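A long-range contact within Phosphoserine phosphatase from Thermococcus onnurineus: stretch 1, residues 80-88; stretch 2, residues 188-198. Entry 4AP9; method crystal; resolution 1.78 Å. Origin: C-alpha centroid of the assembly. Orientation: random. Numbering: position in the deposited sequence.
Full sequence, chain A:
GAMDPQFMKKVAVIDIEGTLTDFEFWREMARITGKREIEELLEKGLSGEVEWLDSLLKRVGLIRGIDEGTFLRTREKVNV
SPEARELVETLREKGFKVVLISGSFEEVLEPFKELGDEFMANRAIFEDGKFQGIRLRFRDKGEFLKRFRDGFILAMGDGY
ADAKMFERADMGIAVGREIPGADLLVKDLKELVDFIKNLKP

Stretch 1, residues 80-88: VSPEARELV
Stretch 2 188-198: DLKELVDFIKN

Two helices, one starting at Pro82 and running on past Val88, the other starting at Leu189, pack side by side with their N-to-C directions 24° apart. Their axes approach to 9.4 Å. Within the helices phi/psi stay near -62/-42, with Lys197 at -66/-26; before them the chain is extended, Ser81 at -74/161 and Asp188 at -169/-180. The register sets Glu83 CA 6.8 Å from Lys190 CA and Leu87 CA 5.2 Å from Val193 CA. Both helices begin with a cap: Ser81 OG (chi1 p) accepts from Ala84 N at 3.0 Å, and Asp188 OD1 (chi1 p) accepts from Glu191 N at 2.9 Å.

The main bump is Leu87, chi1 t and chi2 p. It fills a hollow formed by Leu189, Leu192, Val193 and Ile196. Its CA-to-CB bond points sideways, but the side chain end comes nearer. Leu87 CD2 lies 3.6 Å from Leu192 CD2 and 3.9 Å from Leu189 CD1. Leu87 CD1 meets Ile196 CG1 at 3.8 Å. Leu189 and Leu192 are tp, Val193 is t, and Ile196 is mm.

Leu189 is a second bump. Its CD2 lies 3.8 Å from Ala84 N and 3.9 Å from Glu83 CB. Val193 CG2 sits 3.7 Å from Glu83 O and 4.0 Å from Leu87 CB.

Glu86 (tt) extends past Val193, with Glu86 CD 3.8 Å from Val193 CG1. Lys197 (mtmt) closes this side: its NZ donates to Glu86 OE2 at 3.0 Å, a salt bridge.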

# COMPACT_ATOMS: atom_id res chain seq x y z
N VAL A 80 -22.22 22.74 27.76
CA VAL A 80 -21.86 23.35 26.48
C VAL A 80 -21.94 24.86 26.59
O VAL A 80 -23.03 25.44 26.62
CB VAL A 80 -22.82 22.90 25.37
CG1 VAL A 80 -22.44 23.53 24.05
CG2 VAL A 80 -22.83 21.39 25.29
N SER A 81 -20.78 25.51 26.67
CA SER A 81 -20.72 26.97 26.81
C SER A 81 -21.07 27.66 25.50
O SER A 81 -21.04 27.05 24.43
CB SER A 81 -19.33 27.39 27.25
OG SER A 81 -18.38 27.18 26.21
N PRO A 82 -21.43 28.95 25.58
CA PRO A 82 -21.71 29.71 24.36
C PRO A 82 -20.50 29.66 23.41
O PRO A 82 -20.67 29.49 22.20
CB PRO A 82 -21.91 31.13 24.88
CG PRO A 82 -22.48 30.91 26.26
CD PRO A 82 -21.71 29.73 26.79
N GLU A 83 -19.30 29.79 23.96
CA GLU A 83 -18.08 29.73 23.16
C GLU A 83 -17.89 28.37 22.49
O GLU A 83 -17.55 28.30 21.31
CB GLU A 83 -16.87 30.08 24.02
CG GLU A 83 -16.89 31.50 24.63
CD GLU A 83 -17.90 31.68 25.78
OE1 GLU A 83 -18.38 30.68 26.37
OE2 GLU A 83 -18.21 32.85 26.12
N ALA A 84 -18.11 27.28 23.23
CA ALA A 84 -17.95 25.94 22.67
C ALA A 84 -18.96 25.77 21.54
O ALA A 84 -18.66 25.20 20.49
CB ALA A 84 -18.14 24.86 23.73
N ARG A 85 -20.16 26.27 21.75
CA ARG A 85 -21.17 26.14 20.72
C ARG A 85 -20.81 26.98 19.49
O ARG A 85 -21.03 26.57 18.35
CB ARG A 85 -22.56 26.49 21.26
CG ARG A 85 -23.66 26.19 20.26
CD ARG A 85 -25.03 26.43 20.84
NE ARG A 85 -25.31 25.57 21.99
CZ ARG A 85 -25.79 24.33 21.90
NH1 ARG A 85 -26.02 23.80 20.70
NH2 ARG A 85 -26.03 23.63 23.00
N GLU A 86 -20.24 28.15 19.72
CA GLU A 86 -19.85 29.01 18.61
C GLU A 86 -18.74 28.36 17.80
O GLU A 86 -18.74 28.42 16.57
CB GLU A 86 -19.42 30.39 19.12
CG GLU A 86 -19.11 31.38 17.99
CD GLU A 86 -18.78 32.77 18.50
OE1 GLU A 86 -18.61 32.94 19.73
OE2 GLU A 86 -18.69 33.69 17.65
N LEU A 87 -17.78 27.73 18.48
CA LEU A 87 -16.71 27.05 17.76
C LEU A 87 -17.31 26.07 16.77
O LEU A 87 -17.02 26.12 15.57
CB LEU A 87 -15.76 26.30 18.71
CG LEU A 87 -14.69 25.44 18.01
CD1 LEU A 87 -13.85 26.27 17.08
CD2 LEU A 87 -13.78 24.73 19.02
N VAL A 88 -18.16 25.18 17.26
CA VAL A 88 -18.71 24.13 16.43
C VAL A 88 -19.58 24.67 15.30
O VAL A 88 -19.50 24.20 14.17
CB VAL A 88 -19.50 23.11 17.27
CG1 VAL A 88 -20.28 22.15 16.38
CG2 VAL A 88 -18.54 22.34 18.19
N ASP A 188 -6.49 30.07 24.38
CA ASP A 188 -7.68 29.57 25.04
C ASP A 188 -8.77 29.40 24.00
O ASP A 188 -8.56 29.69 22.83
CB ASP A 188 -8.13 30.53 26.15
CG ASP A 188 -8.28 31.96 25.67
OD1 ASP A 188 -8.54 32.16 24.46
OD2 ASP A 188 -8.14 32.89 26.50
N LEU A 189 -9.94 28.95 24.42
CA LEU A 189 -11.01 28.64 23.47
C LEU A 189 -11.43 29.88 22.70
O LEU A 189 -11.80 29.79 21.53
CB LEU A 189 -12.20 28.02 24.20
CG LEU A 189 -13.42 27.60 23.38
CD1 LEU A 189 -13.03 26.57 22.34
CD2 LEU A 189 -14.48 27.02 24.31
N LYS A 190 -11.38 31.03 23.35
CA LYS A 190 -11.76 32.28 22.71
C LYS A 190 -10.87 32.55 21.51
O LYS A 190 -11.35 32.86 20.42
CB LYS A 190 -11.68 33.44 23.71
CG LYS A 190 -11.92 34.81 23.10
CD LYS A 190 -13.36 34.96 22.62
CE LYS A 190 -13.54 36.20 21.75
NZ LYS A 190 -13.49 37.49 22.50
N GLU A 191 -9.56 32.42 21.71
CA GLU A 191 -8.61 32.61 20.64
C GLU A 191 -8.86 31.60 19.51
O GLU A 191 -8.73 31.93 18.33
CB GLU A 191 -7.19 32.45 21.19
CG GLU A 191 -6.08 32.99 20.31
CD GLU A 191 -4.79 33.18 21.09
OE1 GLU A 191 -4.78 33.98 22.04
OE2 GLU A 191 -3.78 32.54 20.74
N LEU A 192 -9.23 30.37 19.88
CA LEU A 192 -9.49 29.34 18.88
C LEU A 192 -10.70 29.71 18.04
O LEU A 192 -10.68 29.58 16.81
CB LEU A 192 -9.70 27.97 19.53
CG LEU A 192 -9.94 26.80 18.57
CD1 LEU A 192 -8.75 26.59 17.65
CD2 LEU A 192 -10.25 25.52 19.35
N VAL A 193 -11.76 30.16 18.69
CA VAL A 193 -12.95 30.62 17.98
C VAL A 193 -12.58 31.74 17.00
O VAL A 193 -12.99 31.73 15.84
CB VAL A 193 -14.03 31.11 18.96
CG1 VAL A 193 -15.16 31.77 18.22
CG2 VAL A 193 -14.55 29.93 19.78
N ASP A 194 -11.78 32.69 17.47
CA ASP A 194 -11.36 33.81 16.63
C ASP A 194 -10.57 33.34 15.42
O ASP A 194 -10.73 33.87 14.32
CB ASP A 194 -10.53 34.80 17.44
CG ASP A 194 -11.38 35.63 18.38
OD1 ASP A 194 -12.61 35.68 18.17
OD2 ASP A 194 -10.82 36.24 19.32
N PHE A 195 -9.71 32.35 15.63
CA PHE A 195 -8.95 31.78 14.54
C PHE A 195 -9.87 31.15 13.49
O PHE A 195 -9.74 31.39 12.30
CB PHE A 195 -7.95 30.75 15.07
CG PHE A 195 -7.10 30.13 13.99
CD1 PHE A 195 -5.91 30.72 13.60
CD2 PHE A 195 -7.51 28.97 13.35
CE1 PHE A 195 -5.15 30.16 12.60
CE2 PHE A 195 -6.75 28.40 12.35
CZ PHE A 195 -5.57 28.99 11.98
N ILE A 196 -10.79 30.32 13.94
CA ILE A 196 -11.70 29.67 13.01
C ILE A 196 -12.57 30.70 12.29
O ILE A 196 -12.90 30.53 11.12
CB ILE A 196 -12.57 28.61 13.71
CG1 ILE A 196 -11.67 27.52 14.29
CG2 ILE A 196 -13.57 28.02 12.73
CD1 ILE A 196 -10.74 26.88 13.28
N LYS A 197 -12.93 31.77 12.99
CA LYS A 197 -13.77 32.80 12.39
C LYS A 197 -13.02 33.50 11.25
O LYS A 197 -13.64 34.01 10.31
CB LYS A 197 -14.25 33.82 13.44
CG LYS A 197 -15.56 33.44 14.10
CD LYS A 197 -16.13 34.58 14.95
CE LYS A 197 -15.45 34.68 16.31
NZ LYS A 197 -16.31 35.43 17.29
N ASN A 198 -11.70 33.50 11.33
CA ASN A 198 -10.86 34.08 10.28
C ASN A 198 -10.70 33.22 9.03
O ASN A 198 -10.09 33.66 8.05
CB ASN A 198 -9.46 34.37 10.82
CG ASN A 198 -9.30 35.80 11.27
OD1 ASN A 198 -10.09 36.67 10.92
ND2 ASN A 198 -8.25 36.05 12.04